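Local coordinates for lysozyme inhibitor LprI-like N-terminal domain-containing protein (Burkholderia thailandensis, PDB 6AR7) that is of unknown function but belongs to the LprI lysozyme inhibitor-like family and so may bind lysozyme, at residues P72-R77 / K142-R147; H146-C151 / A196-V201. One frame throughout, in Å; residues are numbered along the deposited sequence.

Contact 1 of 2, residues P72-R77 / K142-R147; sequences PADARR and KGAVHR
The first turn of helix 73-101 is where D74 and A75 meet A144 and V145, two residues of the linker that runs from helix 107-136 to helix 155-174. P72 holds the N-cap position, and its carbonyl O takes the N-H of R76 at 2.8 Å, so the turn is already wound where the linker passes. The centre of the contact is small and apolar: the methyl CB of A75 lies 3.5 Å from CB of A144, and CG of P72 comes up beside that same A144 methyl at 4.2 Å. Y135 of helix 107-136 packs on both alanines. V145 extends the patch with one branch. Its CG2 stands beside its own backbone N, because CG1 takes the anti position (chi1 175°), and from there it comes within 3.6 Å of the backbone N of A75. D74 slides past V145 in the opposite direction, with carboxylate OD1 a tight 3.2 Å from CG2. Such a carboxylate in a helix's first turn would probably be favoured by the helix dipole. Small side chains that let an irregular linker pass close to a helix N terminus illustrate loop packing at the end of an all-helical bundle.

Contact 2 of 2, residues H146-C151 / A196-V201; sequences HRVRPC and AMTPLV
H146 and V148 of the interhelical linker before helix 155-174 meet T198 and P199 in the C-terminal region of helix 180-197, a junction of this all-helical bundle where backbone carbonyls collect around an imidazole. A196 and the selenomethionine M197 lie in the helix and pack against S82 and W79 of helix 73-101; M197 O also receives the N-H of L200 at 2.8 Å. T198 has two different duties. Its hydroxyl OG1 is hydrogen-bonded to S194 O, while CG2, anti to the backbone N (chi1 -53° for OG1), reaches CG2 of V148 at 3.8 Å, the two side chains crossing at about a right angle. Its carbonyl O is a close neighbour of the histidine, 3.0 Å from H146 CE1. P199 comes next, and its CG continues the apolar patch, 3.7 Å from V148 CG2. The same residue serves H146 in three ways: its O accepts the backbone N-H of H146 on a lone pair in the carbonyl plane, with an N-H...O angle of 159°; that oxygen also stands above a face of the imidazole, displaced toward the rim; and CA makes a CH-pi contact, 4.1 Å from the ring centroid. L200 points its CB away from the linker, and its side chain touches W79. V201 completes the grip, its O receiving the N-H of H146 NE2 at 2.8 Å. Within the linker, H146 ND1 donates almost straight to R147 O, 3.1 Å away and in the ring plane. With R147 O accepting from ND1 and V201 O from NE2, and a helix C terminus nearby, the imidazole would probably be stabilised in its protonated form. V201 O lies near the ring plane, but NE2 stands 46° out of its carbonyl plane.

From the N terminus, 72-77 holds the N-cap and first turn of helix 73-101, which is followed by helix 107-136; the linker then returns to that start, and contact 1 closes a loop of 64 residues. Without a break the linker runs on into contact 2, which closes a second loop of 44 residues containing helix 155-174 and most of helix 180-197. The loops neither nest nor cross: they follow one another, overlapping at H146 and R147. V145 bridges them, with CG2 packing against L200 CD2 at 3.9 Å. One linker thus ties the start of helix 73-101 to the end of helix 180-197 on one side of the bundle.

Contact 1 of 2, residues P72-R77 / K142-R147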
loop_
_atom_site.group_PDB
_atom_site.type_symbol
_atom_site.label_atom_id
_atom_site.label_comp_id
_atom_site.label_asym_id
_atom_site.label_seq_id
_atom_site.Cartn_x
_atom_site.Cartn_y
_atom_site.Cartn_z
ATOM N N PRO A 72 17.367 -13.761 -8.318
ATOM C CA PRO A 72 18.806 -13.803 -8.041
ATOM C C PRO A 72 19.073 -13.273 -6.640
ATOM O O PRO A 72 18.263 -12.551 -6.059
ATOM C CB PRO A 72 19.406 -12.889 -9.115
ATOM C CG PRO A 72 18.275 -11.995 -9.528
ATOM C CD PRO A 72 17.042 -12.842 -9.421
ATOM N N ALA A 73 20.250 -13.617 -6.117
ATOM C CA ALA A 73 20.542 -13.432 -4.696
ATOM C C ALA A 73 20.416 -11.977 -4.253
ATOM O O ALA A 73 19.863 -11.701 -3.184
ATOM C CB ALA A 73 21.941 -13.960 -4.377
ATOM N N ASP A 74 20.945 -11.036 -5.042
ATOM C CA ASP A 74 20.884 -9.625 -4.658
ATOM C C ASP A 74 19.440 -9.141 -4.572
ATOM O O ASP A 74 19.033 -8.547 -3.570
ATOM C CB ASP A 74 21.688 -8.784 -5.654
ATOM C CG ASP A 74 21.313 -9.072 -7.107
ATOM O OD1 ASP A 74 20.978 -8.127 -7.852
ATOM O OD2 ASP A 74 21.347 -10.253 -7.506
ATOM N N ALA A 75 18.639 -9.428 -5.597
ATOM C CA ALA A 75 17.243 -9.019 -5.583
ATOM C C ALA A 75 16.468 -9.745 -4.495
ATOM O O ALA A 75 15.566 -9.164 -3.872
ATOM C CB ALA A 75 16.616 -9.274 -6.947
ATOM N N ARG A 76 16.801 -11.015 -4.245
ATOM C CA ARG A 76 16.089 -11.756 -3.211
ATOM C C ARG A 76 16.232 -11.063 -1.856
ATOM O O ARG A 76 15.229 -10.740 -1.204
ATOM C CB ARG A 76 16.596 -13.200 -3.139
ATOM C CG ARG A 76 15.847 -14.025 -2.099
ATOM C CD ARG A 76 16.419 -15.427 -1.920
ATOM N NE ARG A 76 17.691 -15.402 -1.210
ATOM C CZ ARG A 76 18.860 -15.746 -1.741
ATOM N NH1 ARG A 76 18.928 -16.172 -2.998
ATOM N NH2 ARG A 76 19.961 -15.675 -1.006
ATOM N N ARG A 77 17.474 -10.788 -1.440
ATOM C CA ARG A 77 17.703 -10.102 -0.171
ATOM C C ARG A 77 17.052 -8.725 -0.167
ATOM O O ARG A 77 16.502 -8.297 0.854
ATOM C CB ARG A 77 19.202 -9.984 0.114
ATOM C CG ARG A 77 19.862 -11.313 0.428
ATOM C CD ARG A 77 21.307 -11.135 0.884
ATOM N NE ARG A 77 22.198 -10.840 -0.231
ATOM C CZ ARG A 77 22.788 -11.773 -0.972
ATOM N NH1 ARG A 77 22.575 -13.056 -0.709
ATOM N NH2 ARG A 77 23.584 -11.422 -1.972
ATOM N N LYS A 142 18.550 -10.277 -14.685
ATOM C CA LYS A 142 19.652 -9.332 -14.800
ATOM C C LYS A 142 19.181 -7.904 -14.532
ATOM O O LYS A 142 18.042 -7.532 -14.833
ATOM C CB LYS A 142 20.292 -9.426 -16.185
ATOM N N GLY A 143 20.077 -7.106 -13.952
ATOM C CA GLY A 143 19.764 -5.734 -13.596
ATOM C C GLY A 143 18.658 -5.600 -12.576
ATOM O O GLY A 143 18.029 -4.540 -12.485
ATOM N N ALA A 144 18.415 -6.651 -11.790
ATOM C CA ALA A 144 17.318 -6.639 -10.831
ATOM C C ALA A 144 17.505 -5.546 -9.786
ATOM O O ALA A 144 16.539 -4.883 -9.390
ATOM C CB ALA A 144 17.193 -8.007 -10.171
ATOM N N VAL A 145 18.739 -5.350 -9.322
ATOM C CA VAL A 145 19.079 -4.310 -8.356
ATOM C C VAL A 145 19.864 -3.222 -9.074
ATOM O O VAL A 145 20.836 -3.514 -9.778
ATOM C CB VAL A 145 19.899 -4.876 -7.186
ATOM C CG1 VAL A 145 20.346 -3.754 -6.261
ATOM C CG2 VAL A 145 19.102 -5.934 -6.433
ATOM N N HIS A 146 19.457 -1.970 -8.882
ATOM C CA HIS A 146 20.123 -0.845 -9.516
ATOM C C HIS A 146 20.423 0.224 -8.469
ATOM O O HIS A 146 19.904 0.200 -7.347
ATOM C CB HIS A 146 19.284 -0.271 -10.667
ATOM C CG HIS A 146 17.902 0.134 -10.264
ATOM N ND1 HIS A 146 17.645 1.288 -9.553
ATOM C CD2 HIS A 146 16.702 -0.455 -10.472
ATOM C CE1 HIS A 146 16.344 1.391 -9.339
ATOM N NE2 HIS A 146 15.750 0.346 -9.886
ATOM N N ARG A 147 21.281 1.163 -8.856
ATOM C CA ARG A 147 21.696 2.243 -7.971
ATOM C C ARG A 147 20.557 3.227 -7.718
ATOM O O ARG A 147 19.673 3.426 -8.553
ATOM C CB ARG A 147 22.902 2.982 -8.556
#

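Contact 2 of 2, residues H146-C151 / A196-V201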
loop_
_atom_site.group_PDB
_atom_site.type_symbol
_atom_site.label_atom_id
_atom_site.label_comp_id
_atom_site.label_asym_id
_atom_site.label_seq_id
_atom_site.Cartn_x
_atom_site.Cartn_y
_atom_site.Cartn_z
ATOM N N HIS A 146 19.457 -1.970 -8.882
ATOM C CA HIS A 146 20.123 -0.845 -9.516
ATOM C C HIS A 146 20.423 0.224 -8.469
ATOM O O HIS A 146 19.904 0.200 -7.347
ATOM C CB HIS A 146 19.284 -0.271 -10.667
ATOM C CG HIS A 146 17.902 0.134 -10.264
ATOM N ND1 HIS A 146 17.645 1.288 -9.553
ATOM C CD2 HIS A 146 16.702 -0.455 -10.472
ATOM C CE1 HIS A 146 16.344 1.391 -9.339
ATOM N NE2 HIS A 146 15.750 0.346 -9.886
ATOM N N ARG A 147 21.281 1.163 -8.856
ATOM C CA ARG A 147 21.696 2.243 -7.971
ATOM C C ARG A 147 20.557 3.227 -7.718
ATOM O O ARG A 147 19.673 3.426 -8.553
ATOM C CB ARG A 147 22.902 2.982 -8.556
ATOM N N VAL A 148 20.595 3.854 -6.550
ATOM C CA VAL A 148 19.553 4.779 -6.130
ATOM C C VAL A 148 19.982 6.200 -6.496
ATOM O O VAL A 148 20.923 6.754 -5.923
ATOM C CB VAL A 148 19.282 4.644 -4.627
ATOM C CG1 VAL A 148 18.446 5.799 -4.140
ATOM C CG2 VAL A 148 18.591 3.308 -4.342
ATOM N N ARG A 149 19.305 6.780 -7.446
ATOM C CA ARG A 149 19.535 8.184 -7.726
ATOM C C ARG A 149 18.645 9.027 -6.824
ATOM O O ARG A 149 17.538 8.606 -6.466
ATOM C CB ARG A 149 19.228 8.499 -9.187
ATOM C CG ARG A 149 19.802 7.496 -10.172
ATOM C CD ARG A 149 19.323 7.763 -11.592
ATOM N NE ARG A 149 19.958 8.945 -12.176
ATOM C CZ ARG A 149 21.140 8.931 -12.786
ATOM N NH1 ARG A 149 21.644 10.050 -13.291
ATOM N NH2 ARG A 149 21.820 7.795 -12.884
ATOM N N PRO A 150 19.109 10.209 -6.433
ATOM C CA PRO A 150 18.284 11.072 -5.578
ATOM C C PRO A 150 16.960 11.423 -6.239
ATOM O O PRO A 150 16.896 11.707 -7.438
ATOM C CB PRO A 150 19.157 12.316 -5.371
ATOM C CG PRO A 150 20.542 11.857 -5.612
ATOM C CD PRO A 150 20.511 10.660 -6.513
ATOM N N CYS A 151 15.908 11.444 -5.420
ATOM C CA CYS A 151 14.574 11.765 -5.906
ATOM C C CYS A 151 14.539 13.110 -6.620
ATOM O O CYS A 151 13.776 13.290 -7.574
ATOM C CB CYS A 151 13.606 11.729 -4.720
ATOM S SG CYS A 151 11.872 12.083 -5.048
ATOM N N ALA A 196 13.344 0.932 0.785
ATOM C CA ALA A 196 13.771 -0.440 0.504
ATOM C C ALA A 196 13.432 -0.833 -0.925
ATOM O O ALA A 196 14.150 -1.631 -1.543
ATOM C CB ALA A 196 13.128 -1.402 1.501
HETATM N N MSE A 197 12.399 -0.221 -1.484
HETATM C CA MSE A 197 11.893 -0.532 -2.813
HETATM C C MSE A 197 12.623 0.174 -3.962
HETATM O O MSE A 197 12.673 -0.344 -5.076
HETATM C CB MSE A 197 10.409 -0.179 -2.865
HETATM C CG MSE A 197 9.560 -1.116 -2.020
HETATM SE SE MSE A 197 9.392 -2.861 -2.957
HETATM C CE MSE A 197 7.994 -2.317 -4.232
ATOM N N THR A 198 13.176 1.358 -3.698
ATOM C CA THR A 198 13.812 2.123 -4.767
ATOM C C THR A 198 14.820 1.338 -5.593
ATOM O O THR A 198 14.775 1.463 -6.830
ATOM C CB THR A 198 14.506 3.369 -4.206
ATOM O OG1 THR A 198 13.571 4.112 -3.431
ATOM C CG2 THR A 198 15.010 4.224 -5.353
ATOM N N PRO A 199 15.712 0.513 -5.021
ATOM C CA PRO A 199 16.659 -0.228 -5.868
ATOM C C PRO A 199 16.028 -1.348 -6.672
ATOM O O PRO A 199 16.676 -1.838 -7.603
ATOM C CB PRO A 199 17.669 -0.805 -4.859
ATOM C CG PRO A 199 17.413 -0.110 -3.580
ATOM C CD PRO A 199 15.961 0.245 -3.593
ATOM N N LEU A 200 14.786 -1.746 -6.360
ATOM C CA LEU A 200 14.163 -2.939 -6.920
ATOM C C LEU A 200 13.127 -2.656 -8.001
ATOM O O LEU A 200 12.711 -3.590 -8.690
ATOM C CB LEU A 200 13.504 -3.763 -5.805
ATOM C CG LEU A 200 14.398 -4.093 -4.603
ATOM C CD1 LEU A 200 13.598 -4.768 -3.511
ATOM C CD2 LEU A 200 15.565 -4.975 -5.031
ATOM N N VAL A 201 12.680 -1.414 -8.162
ATOM C CA VAL A 201 11.620 -1.099 -9.114
ATOM C C VAL A 201 12.067 0.059 -9.999
ATOM O O VAL A 201 13.037 0.766 -9.705
ATOM C CB VAL A 201 10.291 -0.757 -8.412
ATOM C CG1 VAL A 201 9.839 -1.908 -7.504
ATOM C CG2 VAL A 201 10.429 0.534 -7.611
#